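Local coordinates for protein 5'-tyrosyl-DNA phosphodiesterase (Caenorhabditis elegans, PDB 4FVA) that belongs to the endonuclease/exonuclease/phosphatase family, with the DNase I-like alpha/beta fold, and holds a magnesium ion in its metal site, at residues A[22-27]-A[52-57]; A[30-35]-A[240-245]; A[48-53]-A[80-85]. All coordinates share one frame; numbering follows the deposited sequence.

Contact 1. Residues A[22-27]-A[52-57]. With MG (magnesium ion), chain F.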
ATOM      1  N   ASP A  22      -2.239   6.539  -9.019  1.00 20.58           N
ATOM      2  CA  ASP A  22      -1.968   7.678  -9.894  1.00 20.74           C
ATOM      3  C   ASP A  22      -3.262   8.389 -10.270  1.00 21.55           C
ATOM      4  O   ASP A  22      -3.469   8.744 -11.434  1.00 23.05           O
ATOM      5  CB  ASP A  22      -1.252   7.177 -11.152  1.00 21.20           C
ATOM      6  CG  ASP A  22      -0.528   8.279 -11.917  1.00 27.34           C
ATOM      7  OD1 ASP A  22      -0.364   9.384 -11.369  1.00 22.45           O
ATOM      8  OD2 ASP A  22      -0.112   8.018 -13.073  1.00 26.79           O
ATOM      9  N   GLY A  23      -4.123   8.614  -9.281  1.00 20.21           N
ATOM     10  CA  GLY A  23      -5.354   9.358  -9.515  1.00 23.25           C
ATOM     11  C   GLY A  23      -5.132  10.818  -9.898  1.00 28.93           C
ATOM     12  O   GLY A  23      -6.026  11.469 -10.459  1.00 20.03           O
ATOM     13  N   LEU A  24      -3.948  11.349  -9.600  1.00 20.12           N
ATOM     14  CA  LEU A  24      -3.665  12.750  -9.936  1.00 20.15           C
ATOM     15  C   LEU A  24      -3.419  12.943 -11.421  1.00 27.10           C
ATOM     16  O   LEU A  24      -3.386  14.078 -11.915  1.00 26.28           O
ATOM     17  CB  LEU A  24      -2.459  13.268  -9.151  1.00 20.14           C
ATOM     18  CG  LEU A  24      -2.658  13.441  -7.654  1.00 22.04           C
ATOM     19  CD1 LEU A  24      -1.347  13.912  -7.018  1.00 19.84           C
ATOM     20  CD2 LEU A  24      -3.808  14.444  -7.400  1.00 19.52           C
ATOM     21  N   ASP A  25      -3.220  11.837 -12.134  1.00 23.14           N
ATOM     22  CA  ASP A  25      -3.037  11.912 -13.578  1.00 26.02           C
ATOM     23  C   ASP A  25      -4.397  11.769 -14.265  1.00 27.52           C
ATOM     24  O   ASP A  25      -5.035  10.717 -14.206  1.00 26.60           O
ATOM     25  CB  ASP A  25      -2.052  10.845 -14.040  1.00 24.99           C
ATOM     26  CG  ASP A  25      -1.876  10.812 -15.548  1.00 41.42           C
ATOM     27  OD1 ASP A  25      -2.411  11.708 -16.244  1.00 47.39           O
ATOM     28  OD2 ASP A  25      -1.193   9.880 -16.037  1.00 46.17           O
ATOM     29  N   GLY A  26      -4.840  12.844 -14.901  1.00 26.87           N
ATOM     30  CA  GLY A  26      -6.175  12.896 -15.469  1.00 21.11           C
ATOM     31  C   GLY A  26      -6.359  12.152 -16.778  1.00 21.48           C
ATOM     32  O   GLY A  26      -7.494  11.890 -17.165  1.00 24.84           O
ATOM     33  N   ARG A  27      -5.263  11.826 -17.461  1.00 21.84           N
ATOM     34  CA  ARG A  27      -5.316  11.134 -18.746  1.00 28.36           C
ATOM     35  C   ARG A  27      -5.869   9.706 -18.652  1.00 33.06           C
ATOM     36  O   ARG A  27      -5.314   8.867 -17.945  1.00 28.51           O
ATOM     37  CB  ARG A  27      -3.919  11.101 -19.366  1.00 34.50           C
ATOM     38  CG  ARG A  27      -3.330  12.501 -19.585  1.00 59.46           C
ATOM     39  CD  ARG A  27      -1.818  12.492 -19.842  1.00 69.75           C
ATOM     40  NE  ARG A  27      -1.066  11.965 -18.704  1.00 74.31           N
ATOM     41  CZ  ARG A  27       0.252  11.786 -18.690  1.00 76.52           C
ATOM     42  NH1 ARG A  27       0.980  12.096 -19.756  1.00 77.90           N
ATOM     43  NH2 ARG A  27       0.843  11.300 -17.607  1.00 77.46           N
ATOM     44  N   GLU A  52      -3.105   7.841  -3.545  1.00 20.76           N
ATOM     45  CA  GLU A  52      -3.465   8.749  -4.636  1.00 19.29           C
ATOM     46  C   GLU A  52      -4.799   8.386  -5.272  1.00 19.28           C
ATOM     47  O   GLU A  52      -4.930   8.360  -6.494  1.00 20.07           O
ATOM     48  CB  GLU A  52      -2.364   8.823  -5.707  1.00 19.66           C
ATOM     49  CG  GLU A  52      -1.303   9.855  -5.378  1.00 29.05           C
ATOM     50  CD  GLU A  52      -0.379  10.142  -6.526  1.00 31.34           C
ATOM     51  OE1 GLU A  52      -0.868  10.449  -7.649  1.00 24.75           O
ATOM     52  OE2 GLU A  52       0.848  10.038  -6.299  1.00 27.64           O
ATOM     53  N   VAL A  53      -5.787   8.112  -4.431  1.00 19.02           N
ATOM     54  CA  VAL A  53      -7.165   7.942  -4.866  1.00 18.98           C
ATOM     55  C   VAL A  53      -7.746   9.349  -4.985  1.00 22.47           C
ATOM     56  O   VAL A  53      -7.466  10.192  -4.130  1.00 18.66           O
ATOM     57  CB  VAL A  53      -7.958   7.141  -3.838  1.00 18.77           C
ATOM     58  CG1 VAL A  53      -9.372   6.875  -4.341  1.00 18.78           C
ATOM     59  CG2 VAL A  53      -7.227   5.821  -3.526  1.00 18.88           C
ATOM     60  N   VAL A  54      -8.545   9.599  -6.026  1.00 19.73           N
ATOM     61  CA  VAL A  54      -9.232  10.886  -6.215  1.00 18.86           C
ATOM     62  C   VAL A  54     -10.742  10.704  -6.353  1.00 28.30           C
ATOM     63  O   VAL A  54     -11.216   9.606  -6.640  1.00 18.89           O
ATOM     64  CB  VAL A  54      -8.679  11.656  -7.445  1.00 23.93           C
ATOM     65  CG1 VAL A  54      -7.190  11.959  -7.275  1.00 20.84           C
ATOM     66  CG2 VAL A  54      -8.924  10.857  -8.737  1.00 19.39           C
ATOM     67  N   ASP A  55     -11.500  11.773  -6.122  1.00 25.96           N
ATOM     68  CA  ASP A  55     -12.961  11.693  -6.204  1.00 29.60           C
ATOM     69  C   ASP A  55     -13.423  11.432  -7.629  1.00 31.56           C
ATOM     70  O   ASP A  55     -14.378  10.694  -7.866  1.00 33.30           O
ATOM     71  CB  ASP A  55     -13.602  12.975  -5.676  1.00 27.35           C
ATOM     72  CG  ASP A  55     -13.413  13.153  -4.183  1.00 34.17           C
ATOM     73  OD1 ASP A  55     -13.272  12.144  -3.455  1.00 28.76           O
ATOM     74  OD2 ASP A  55     -13.357  14.317  -3.741  1.00 44.37           O
ATOM     75  N   ARG A  56     -12.742  12.062  -8.576  1.00 23.31           N
ATOM     76  CA  ARG A  56     -13.126  11.964  -9.979  1.00 26.30           C
ATOM     77  C   ARG A  56     -12.961  10.556 -10.537  1.00 27.47           C
ATOM     78  O   ARG A  56     -11.875   9.960 -10.456  1.00 27.23           O
ATOM     79  CB  ARG A  56     -12.316  12.955 -10.813  1.00 28.01           C
ATOM     80  CG  ARG A  56     -12.573  12.869 -12.315  1.00 30.69           C
ATOM     81  CD  ARG A  56     -11.652  13.826 -13.062  1.00 36.06           C
ATOM     82  NE  ARG A  56     -11.413  13.376 -14.434  1.00 50.60           N
ATOM     83  CZ  ARG A  56     -10.271  13.570 -15.085  1.00 55.84           C
ATOM     84  NH1 ARG A  56      -9.272  14.213 -14.492  1.00 56.33           N
ATOM     85  NH2 ARG A  56     -10.125  13.117 -16.322  1.00 63.36           N
ATOM     86  N   ASP A  57     -14.033  10.037 -11.126  1.00 28.01           N
ATOM     87  CA  ASP A  57     -14.001   8.724 -11.758  1.00 25.94           C
ATOM     88  C   ASP A  57     -13.702   7.621 -10.744  1.00 25.48           C
ATOM     89  O   ASP A  57     -13.044   6.629 -11.063  1.00 29.57           O
ATOM     90  CB  ASP A  57     -12.973   8.693 -12.900  1.00 30.68           C
ATOM     91  CG  ASP A  57     -13.410   9.527 -14.104  1.00 34.31           C
ATOM     92  OD1 ASP A  57     -14.632   9.663 -14.306  1.00 30.84           O
ATOM     93  OD2 ASP A  57     -12.536  10.032 -14.850  1.00 32.09           O
TER
HETATM   94 MG    MG F 402       0.790  10.462  -9.606  1.00 33.25          MG
HETATM   95  O   HOH W   1       0.767  12.625 -10.962  1.00 32.58           O
HETATM   96  O   HOH W   2       1.312   8.067  -9.106  1.00 23.86           O

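Contact 2. Residues A[30-35]-A[240-245]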
ATOM      1  N   LEU A  30     -10.701   7.303 -16.157  1.00 25.17           N
ATOM      2  CA  LEU A  30     -11.794   6.346 -16.000  1.00 31.03           C
ATOM      3  C   LEU A  30     -11.390   4.966 -16.498  1.00 21.61           C
ATOM      4  O   LEU A  30     -11.564   3.969 -15.801  1.00 25.78           O
ATOM      5  CB  LEU A  30     -13.079   6.826 -16.693  1.00 30.68           C
ATOM      6  CG  LEU A  30     -14.275   5.861 -16.549  1.00 33.98           C
ATOM      7  CD1 LEU A  30     -14.594   5.592 -15.091  1.00 27.56           C
ATOM      8  CD2 LEU A  30     -15.510   6.444 -17.212  1.00 31.71           C
ATOM      9  N   THR A  31     -10.813   4.900 -17.691  1.00 24.15           N
ATOM     10  CA  THR A  31     -10.391   3.611 -18.220  1.00 22.35           C
ATOM     11  C   THR A  31      -9.387   2.950 -17.277  1.00 25.10           C
ATOM     12  O   THR A  31      -9.449   1.732 -17.033  1.00 22.36           O
ATOM     13  CB  THR A  31      -9.789   3.756 -19.635  1.00 25.85           C
ATOM     14  OG1 THR A  31     -10.790   4.243 -20.533  1.00 26.19           O
ATOM     15  CG2 THR A  31      -9.269   2.428 -20.151  1.00 26.39           C
ATOM     16  N   ARG A  32      -8.465   3.753 -16.751  1.00 22.10           N
ATOM     17  CA  ARG A  32      -7.435   3.243 -15.849  1.00 22.02           C
ATOM     18  C   ARG A  32      -8.035   2.750 -14.523  1.00 21.66           C
ATOM     19  O   ARG A  32      -7.626   1.707 -14.004  1.00 21.70           O
ATOM     20  CB  ARG A  32      -6.326   4.286 -15.616  1.00 21.95           C
ATOM     21  CG  ARG A  32      -5.454   4.591 -16.862  1.00 22.37           C
ATOM     22  CD  ARG A  32      -4.569   5.845 -16.682  1.00 22.30           C
ATOM     23  NE  ARG A  32      -4.018   5.860 -15.343  1.00 26.93           N
ATOM     24  CZ  ARG A  32      -4.124   6.858 -14.477  1.00 28.68           C
ATOM     25  NH1 ARG A  32      -4.694   8.002 -14.828  1.00 28.87           N
ATOM     26  NH2 ARG A  32      -3.611   6.709 -13.259  1.00 23.69           N
ATOM     27  N   MET A  33      -9.007   3.483 -13.979  1.00 21.33           N
ATOM     28  CA  MET A  33      -9.622   3.042 -12.720  1.00 21.01           C
ATOM     29  C   MET A  33     -10.422   1.746 -12.928  1.00 21.17           C
ATOM     30  O   MET A  33     -10.437   0.879 -12.064  1.00 21.07           O
ATOM     31  CB  MET A  33     -10.502   4.131 -12.092  1.00 20.65           C
ATOM     32  CG  MET A  33      -9.744   5.394 -11.648  1.00 20.46           C
ATOM     33  SD  MET A  33      -8.375   5.066 -10.520  1.00 21.00           S
ATOM     34  CE  MET A  33      -7.060   4.808 -11.698  1.00 20.78           C
ATOM     35  N   LYS A  34     -11.081   1.623 -14.080  1.00 21.44           N
ATOM     36  CA  LYS A  34     -11.739   0.368 -14.439  1.00 24.66           C
ATOM     37  C   LYS A  34     -10.720  -0.763 -14.508  1.00 21.93           C
ATOM     38  O   LYS A  34     -10.999  -1.873 -14.076  1.00 22.36           O
ATOM     39  CB  LYS A  34     -12.472   0.485 -15.781  1.00 27.36           C
ATOM     40  CG  LYS A  34     -13.725   1.352 -15.744  1.00 21.77           C
ATOM     41  CD  LYS A  34     -14.350   1.440 -17.146  1.00 28.49           C
ATOM     42  CE  LYS A  34     -15.640   2.262 -17.135  1.00 34.86           C
ATOM     43  NZ  LYS A  34     -16.221   2.449 -18.501  1.00 38.75           N
ATOM     44  N   ALA A  35      -9.549  -0.491 -15.083  1.00 23.63           N
ATOM     45  CA  ALA A  35      -8.482  -1.497 -15.146  1.00 22.40           C
ATOM     46  C   ALA A  35      -7.988  -1.865 -13.747  1.00 22.11           C
ATOM     47  O   ALA A  35      -7.721  -3.043 -13.455  1.00 22.24           O
ATOM     48  CB  ALA A  35      -7.323  -1.022 -16.029  1.00 22.69           C
ATOM     49  N   CYS A 240      -6.342   2.187 -24.510  1.00 27.43           N
ATOM     50  CA  CYS A 240      -5.762   3.523 -24.360  1.00 27.38           C
ATOM     51  C   CYS A 240      -4.237   3.476 -24.315  1.00 26.27           C
ATOM     52  O   CYS A 240      -3.593   4.508 -24.160  1.00 32.75           O
ATOM     53  CB  CYS A 240      -6.309   4.225 -23.119  1.00 28.65           C
ATOM     54  SG  CYS A 240      -6.003   3.340 -21.575  1.00 40.26           S
ATOM     55  N   LEU A 241      -3.670   2.270 -24.364  1.00 25.32           N
ATOM     56  CA  LEU A 241      -2.216   2.107 -24.462  1.00 27.85           C
ATOM     57  C   LEU A 241      -1.414   2.706 -23.304  1.00 29.83           C
ATOM     58  O   LEU A 241      -0.243   3.040 -23.465  1.00 30.41           O
ATOM     59  CB  LEU A 241      -1.701   2.666 -25.798  1.00 26.10           C
ATOM     60  CG  LEU A 241      -2.324   2.028 -27.038  1.00 26.53           C
ATOM     61  CD1 LEU A 241      -1.679   2.593 -28.330  1.00 31.13           C
ATOM     62  CD2 LEU A 241      -2.129   0.517 -26.966  1.00 26.79           C
ATOM     63  N   CYS A 242      -2.031   2.862 -22.143  1.00 26.91           N
ATOM     64  CA  CYS A 242      -1.257   3.253 -20.968  1.00 24.45           C
ATOM     65  C   CYS A 242      -1.360   2.177 -19.883  1.00 29.13           C
ATOM     66  O   CYS A 242      -2.207   1.263 -19.962  1.00 24.79           O
ATOM     67  CB  CYS A 242      -1.715   4.609 -20.449  1.00 33.51           C
ATOM     68  SG  CYS A 242      -3.411   4.572 -19.850  1.00 42.38           S
ATOM     69  N   PHE A 243      -0.485   2.258 -18.885  1.00 26.17           N
ATOM     70  CA  PHE A 243      -0.577   1.369 -17.744  1.00 23.81           C
ATOM     71  C   PHE A 243      -1.638   1.907 -16.793  1.00 24.40           C
ATOM     72  O   PHE A 243      -1.969   3.094 -16.845  1.00 23.07           O
ATOM     73  CB  PHE A 243       0.775   1.252 -17.058  1.00 23.86           C
ATOM     74  CG  PHE A 243       1.850   0.669 -17.943  1.00 24.42           C
ATOM     75  CD1 PHE A 243       2.000  -0.709 -18.056  1.00 24.68           C
ATOM     76  CD2 PHE A 243       2.707   1.497 -18.664  1.00 24.72           C
ATOM     77  CE1 PHE A 243       2.985  -1.258 -18.863  1.00 25.23           C
ATOM     78  CE2 PHE A 243       3.699   0.953 -19.490  1.00 25.28           C
ATOM     79  CZ  PHE A 243       3.839  -0.417 -19.591  1.00 25.54           C
ATOM     80  N   PRO A 244      -2.204   1.036 -15.939  1.00 23.03           N
ATOM     81  CA  PRO A 244      -3.203   1.535 -14.984  1.00 22.54           C
ATOM     82  C   PRO A 244      -2.636   2.666 -14.138  1.00 22.24           C
ATOM     83  O   PRO A 244      -3.327   3.630 -13.827  1.00 21.94           O
ATOM     84  CB  PRO A 244      -3.486   0.304 -14.104  1.00 22.41           C
ATOM     85  CG  PRO A 244      -3.216  -0.875 -15.014  1.00 22.88           C
ATOM     86  CD  PRO A 244      -2.018  -0.425 -15.843  1.00 23.24           C
ATOM     87  N   SER A 245      -1.363   2.546 -13.798  1.00 23.53           N
ATOM     88  CA  SER A 245      -0.686   3.529 -12.959  1.00 22.12           C
ATOM     89  C   SER A 245       0.773   3.629 -13.363  1.00 22.48           C
ATOM     90  O   SER A 245       1.288   2.730 -14.012  1.00 22.86           O
ATOM     91  CB  SER A 245      -0.788   3.109 -11.486  1.00 21.76           C
ATOM     92  OG  SER A 245      -0.014   3.959 -10.655  1.00 21.58           O
TER

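Contact 3. Residues A[48-53]-A[80-85]. With MG (magnesium ion), chain F.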
ATOM      1  N   LEU A  48      -6.427  -4.698   0.699  1.00 19.24           N
ATOM      2  CA  LEU A  48      -5.881  -3.837  -0.337  1.00 19.37           C
ATOM      3  C   LEU A  48      -5.659  -2.424   0.175  1.00 24.39           C
ATOM      4  O   LEU A  48      -6.584  -1.800   0.695  1.00 18.88           O
ATOM      5  CB  LEU A  48      -6.809  -3.826  -1.558  1.00 19.76           C
ATOM      6  CG  LEU A  48      -6.512  -2.822  -2.677  1.00 19.67           C
ATOM      7  CD1 LEU A  48      -5.225  -3.234  -3.438  1.00 20.00           C
ATOM      8  CD2 LEU A  48      -7.702  -2.707  -3.643  1.00 19.78           C
ATOM      9  N   PHE A  49      -4.423  -1.940   0.038  1.00 19.20           N
ATOM     10  CA  PHE A  49      -4.073  -0.544   0.304  1.00 19.03           C
ATOM     11  C   PHE A  49      -4.019   0.260  -0.999  1.00 19.20           C
ATOM     12  O   PHE A  49      -3.343  -0.149  -1.937  1.00 19.51           O
ATOM     13  CB  PHE A  49      -2.682  -0.462   0.949  1.00 19.04           C
ATOM     14  CG  PHE A  49      -2.608  -0.986   2.360  1.00 19.36           C
ATOM     15  CD1 PHE A  49      -3.727  -1.479   3.011  1.00 20.87           C
ATOM     16  CD2 PHE A  49      -1.388  -0.982   3.038  1.00 21.27           C
ATOM     17  CE1 PHE A  49      -3.642  -1.947   4.332  1.00 21.72           C
ATOM     18  CE2 PHE A  49      -1.291  -1.451   4.353  1.00 20.74           C
ATOM     19  CZ  PHE A  49      -2.422  -1.933   5.002  1.00 18.49           C
ATOM     20  N   LEU A  50      -4.692   1.409  -1.056  1.00 19.03           N
ATOM     21  CA  LEU A  50      -4.552   2.320  -2.205  1.00 20.31           C
ATOM     22  C   LEU A  50      -4.005   3.674  -1.761  1.00 19.93           C
ATOM     23  O   LEU A  50      -4.304   4.125  -0.651  1.00 18.76           O
ATOM     24  CB  LEU A  50      -5.899   2.549  -2.898  1.00 20.22           C
ATOM     25  CG  LEU A  50      -6.630   1.301  -3.408  1.00 20.67           C
ATOM     26  CD1 LEU A  50      -7.976   1.706  -4.003  1.00 19.30           C
ATOM     27  CD2 LEU A  50      -5.758   0.591  -4.457  1.00 19.71           C
ATOM     28  N   GLN A  51      -3.230   4.315  -2.636  1.00 20.97           N
ATOM     29  CA  GLN A  51      -2.791   5.689  -2.441  1.00 19.15           C
ATOM     30  C   GLN A  51      -3.077   6.518  -3.699  1.00 19.30           C
ATOM     31  O   GLN A  51      -3.237   5.965  -4.796  1.00 19.55           O
ATOM     32  CB  GLN A  51      -1.297   5.748  -2.087  1.00 19.28           C
ATOM     33  CG  GLN A  51      -0.867   4.819  -0.967  1.00 19.19           C
ATOM     34  CD  GLN A  51      -0.522   3.418  -1.441  1.00 19.44           C
ATOM     35  OE1 GLN A  51       0.010   3.239  -2.545  1.00 19.75           O
ATOM     36  NE2 GLN A  51      -0.820   2.407  -0.599  1.00 19.31           N
ATOM     37  N   GLU A  52      -3.105   7.841  -3.545  1.00 20.76           N
ATOM     38  CA  GLU A  52      -3.465   8.749  -4.636  1.00 19.29           C
ATOM     39  C   GLU A  52      -4.799   8.386  -5.272  1.00 19.28           C
ATOM     40  O   GLU A  52      -4.930   8.360  -6.494  1.00 20.07           O
ATOM     41  CB  GLU A  52      -2.364   8.823  -5.707  1.00 19.66           C
ATOM     42  CG  GLU A  52      -1.303   9.855  -5.378  1.00 29.05           C
ATOM     43  CD  GLU A  52      -0.379  10.142  -6.526  1.00 31.34           C
ATOM     44  OE1 GLU A  52      -0.868  10.449  -7.649  1.00 24.75           O
ATOM     45  OE2 GLU A  52       0.848  10.038  -6.299  1.00 27.64           O
ATOM     46  N   VAL A  53      -5.787   8.112  -4.431  1.00 19.02           N
ATOM     47  CA  VAL A  53      -7.165   7.942  -4.866  1.00 18.98           C
ATOM     48  C   VAL A  53      -7.746   9.349  -4.985  1.00 22.47           C
ATOM     49  O   VAL A  53      -7.466  10.192  -4.130  1.00 18.66           O
ATOM     50  CB  VAL A  53      -7.958   7.141  -3.838  1.00 18.77           C
ATOM     51  CG1 VAL A  53      -9.372   6.875  -4.341  1.00 18.78           C
ATOM     52  CG2 VAL A  53      -7.227   5.821  -3.526  1.00 18.88           C
ATOM     53  N   TYR A  80      -6.206  11.037  -1.619  1.00 18.51           N
ATOM     54  CA  TYR A  80      -6.252  10.403  -0.305  1.00 18.11           C
ATOM     55  C   TYR A  80      -5.960   8.908  -0.447  1.00 18.23           C
ATOM     56  O   TYR A  80      -5.622   8.437  -1.544  1.00 18.48           O
ATOM     57  CB  TYR A  80      -7.622  10.658   0.353  1.00 17.88           C
ATOM     58  CG  TYR A  80      -8.803  10.460  -0.595  1.00 20.71           C
ATOM     59  CD1 TYR A  80      -9.410   9.214  -0.737  1.00 22.88           C
ATOM     60  CD2 TYR A  80      -9.298  11.519  -1.351  1.00 21.75           C
ATOM     61  CE1 TYR A  80     -10.478   9.025  -1.624  1.00 18.08           C
ATOM     62  CE2 TYR A  80     -10.368  11.345  -2.224  1.00 22.51           C
ATOM     63  CZ  TYR A  80     -10.948  10.100  -2.361  1.00 25.87           C
ATOM     64  OH  TYR A  80     -12.011   9.930  -3.236  1.00 22.54           O
ATOM     65  N   THR A  81      -6.018   8.172   0.656  1.00 18.09           N
ATOM     66  CA  THR A  81      -5.732   6.746   0.588  1.00 18.21           C
ATOM     67  C   THR A  81      -6.978   5.923   0.903  1.00 18.11           C
ATOM     68  O   THR A  81      -7.996   6.465   1.338  1.00 17.93           O
ATOM     69  CB  THR A  81      -4.585   6.347   1.531  1.00 25.33           C
ATOM     70  OG1 THR A  81      -4.966   6.612   2.883  1.00 17.93           O
ATOM     71  CG2 THR A  81      -3.329   7.149   1.195  1.00 18.34           C
ATOM     72  N   ALA A  82      -6.902   4.618   0.685  1.00 18.24           N
ATOM     73  CA  ALA A  82      -8.017   3.749   1.030  1.00 22.63           C
ATOM     74  C   ALA A  82      -7.490   2.416   1.542  1.00 22.91           C
ATOM     75  O   ALA A  82      -6.418   1.957   1.127  1.00 18.43           O
ATOM     76  CB  ALA A  82      -8.939   3.542  -0.175  1.00 18.34           C
ATOM     77  N   ILE A  83      -8.257   1.795   2.434  1.00 18.10           N
ATOM     78  CA  ILE A  83      -7.986   0.426   2.843  1.00 18.18           C
ATOM     79  C   ILE A  83      -9.257  -0.363   2.575  1.00 21.52           C
ATOM     80  O   ILE A  83     -10.340   0.028   3.036  1.00 18.08           O
ATOM     81  CB  ILE A  83      -7.606   0.343   4.345  1.00 18.46           C
ATOM     82  CG1 ILE A  83      -6.365   1.210   4.631  1.00 17.93           C
ATOM     83  CG2 ILE A  83      -7.364  -1.128   4.780  1.00 18.06           C
ATOM     84  CD1 ILE A  83      -5.944   1.215   6.090  1.00 17.74           C
ATOM     85  N   LEU A  84      -9.137  -1.439   1.806  1.00 18.49           N
ATOM     86  CA  LEU A  84     -10.278  -2.309   1.530  1.00 21.32           C
ATOM     87  C   LEU A  84     -10.022  -3.650   2.185  1.00 20.84           C
ATOM     88  O   LEU A  84      -8.934  -4.222   2.029  1.00 18.79           O
ATOM     89  CB  LEU A  84     -10.496  -2.496   0.022  1.00 18.88           C
ATOM     90  CG  LEU A  84     -10.908  -1.285  -0.827  1.00 22.95           C
ATOM     91  CD1 LEU A  84      -9.732  -0.314  -1.049  1.00 18.84           C
ATOM     92  CD2 LEU A  84     -11.488  -1.742  -2.164  1.00 20.46           C
ATOM     93  N   VAL A  85     -11.027  -4.154   2.899  1.00 23.45           N
ATOM     94  CA  VAL A  85     -10.923  -5.440   3.564  1.00 18.63           C
ATOM     95  C   VAL A  85     -12.113  -6.345   3.262  1.00 19.45           C
ATOM     96  O   VAL A  85     -13.208  -5.882   2.947  1.00 20.30           O
ATOM     97  CB  VAL A  85     -10.787  -5.299   5.098  1.00 18.37           C
ATOM     98  CG1 VAL A  85      -9.483  -4.549   5.479  1.00 18.24           C
ATOM     99  CG2 VAL A  85     -12.022  -4.602   5.663  1.00 18.18           C
TER
HETATM  100 MG    MG F 402       0.790  10.462  -9.606  1.00 33.25          MG
HETATM  101  O   HOH W   1       0.767  12.625 -10.962  1.00 32.58           O
HETATM  102  O   HOH W   2       1.312   8.067  -9.106  1.00 23.86           O

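Contact 1. Residues A[22-27]-A[52-57]
D22 and E52 each put one carboxylate oxygen on the magnesium ion, forming the metal site of this DNase I-like fold where two loops leave neighbouring strands. D22 OD1 lies 2.4 Å from the metal and E52 OE1 2.6 Å; two waters are further ligands. The two acidic side chains run side by side and point the same way, yet their carboxylate planes are 80° apart. In D22, CG is anti to the backbone N (chi1 -161°), beside the carbonyl carbon, and from there OD1 reaches the metal. N20 is a second-shell residue, its ND2 donating to E52 OE2, while K205 NZ bonds to D22 OD1.

Packing is tight around G23, next to the metal site. D22 to D25 form a type I turn, and G23 N within it donates to E52 O over 2.9 Å, with an N-H...O angle of 134° and the donor in the carbonyl plane. G23 presents bare backbone here, and both methyls of V54 approach its carbonyl, CG1 and CG2 each 3.4 Å from G23 O. L24 crosses the E52 side chain at about a right angle, its CG 3.5 Å from E52 OE1.

Toward solvent the contact thins out. L24 CD2 only just reaches V54 CG1, and beyond it the exposed R56 stretches an extended chain to make one weak bond, from NH2 to G26 O. The far end of the loop has bonds of its own: R27 grips D25 side-on in a salt bridge and closes an Asx turn through its backbone N. R27 NE, 2.8 Å from D25 OD1, and R27 N reach that oxygen from opposite faces of the carboxylate.

Contact 2. Residues A[30-35]-A[240-245]
R32 reaches from its helix to P244 O and ties the loop 240-245 to the helix through its guanidinium. R32 NE donates to P244 O over 2.8 Å with an N-H...O angle of 149°. The oxygen lies near the guanidinium plane, whereas the donor stands 50° above the plane of the proline carbonyl. R32 NH2 adds a weak bond to the same P244 O at 3.1 Å, so one carbonyl is shared by two nitrogens.

The remaining N-H groups turn to the metal-site loop: NH2 also donates to D22 O, and NH1 to both D25 O and R27 O. All three nitrogens of this buried cation are therefore met by main-chain carbonyls, an arrangement in which the carbonyl dipoles probably stabilise the positive charge. The geometry depends on a bend in the chain at chi3 (41°), which swings NE toward P244. M33 CE lies over one guanidinium face, 4.2 Å above its plane and offset toward the rim.

On the loop, S245 OG accepts from H247 N and bonds to N20 O; S245 O receives N202 ND2, and F243 N donates to N204 OD1. The sulfurs serve as packing surfaces: C242 SG rests 3.6 Å from both R32 CG and R32 CD, and C240 SG meets T31 CG2 at 3.7 Å. One turn along the helix from T31, A35 CB touches P244 CG at 4.2 Å.

The loop runs between strands 226-232 and 249-255. P244 touches V36 and I39 of helix 29-43 as well as W19 of strand 13-20, while M33 on the helix packs against P60 of helix 59-62.

Contact 3. Residues A[48-53]-A[80-85]
V53 and Y80 pair across the bulged end of two antiparallel strands, 48-51 and 80-85, whose axes lie 4.6 Å apart. L48 with L84 and L50 with A82 form hydrogen-bonded pairs, and F49 faces I83 in a non-hydrogen-bonded one. E52 and V53 then both stand opposite Y80, a G1 beta bulge with E52 in a left-handed backbone conformation. V53 N donates to Y80 O at 2.9 Å; E52 N, though close, is badly angled for it.

The Y80 side chain shows how the bulge is covered. From CB, chi1 of 44° sets CG between the backbone N and the carbonyl carbon, and chi2 of 89° turns the ring so that one face meets V53. V53 O sits 3.5 Å above the ring plane, over its centre, while also accepting from Y80 N. The ring carbons surround this oxygen at much the same distance, CD2 and CE2 slightly closer; CD1 and CE1 also approach V53 CB, and CE1 lies 3.6 Å from V53 CG1. At the tip, OH bonds to D55 OD1.

Beside this ring L50, A82 and L84 line the same sheet face, L50 CD1 touching L84 CD1 at 4.0 Å. On the other face, F49 CE1 lies 3.8 Å from I83 CG2, Q51 NE2 bonds to N124, and T81 OG1 to Q109, so this side meets strands of the second sheet. Two sheets packed face to face, with a metal-binding glutamate at the bulge, are characteristic of the DNase I-like fold.

From the N terminus, the chain leaves strand 13-20, passes through 22-27, follows helix 29-43 and enters strand 47-53, parallel to 13-20, where contact 1 closes the first loop at 52-57. Contact 3 starts on that same strand, sharing E52 and V53 with contact 1, and closes a second loop at 80-85, so the two follow one another. Contact 2 begins on the helix within the first loop and ends only at 240-245; it therefore crosses contact 1 and spans all of contact 3. Together they join the metal-site loops, the six-stranded sheet and the helix to a late loop of the chain, though contacts 2 and 3 do not touch.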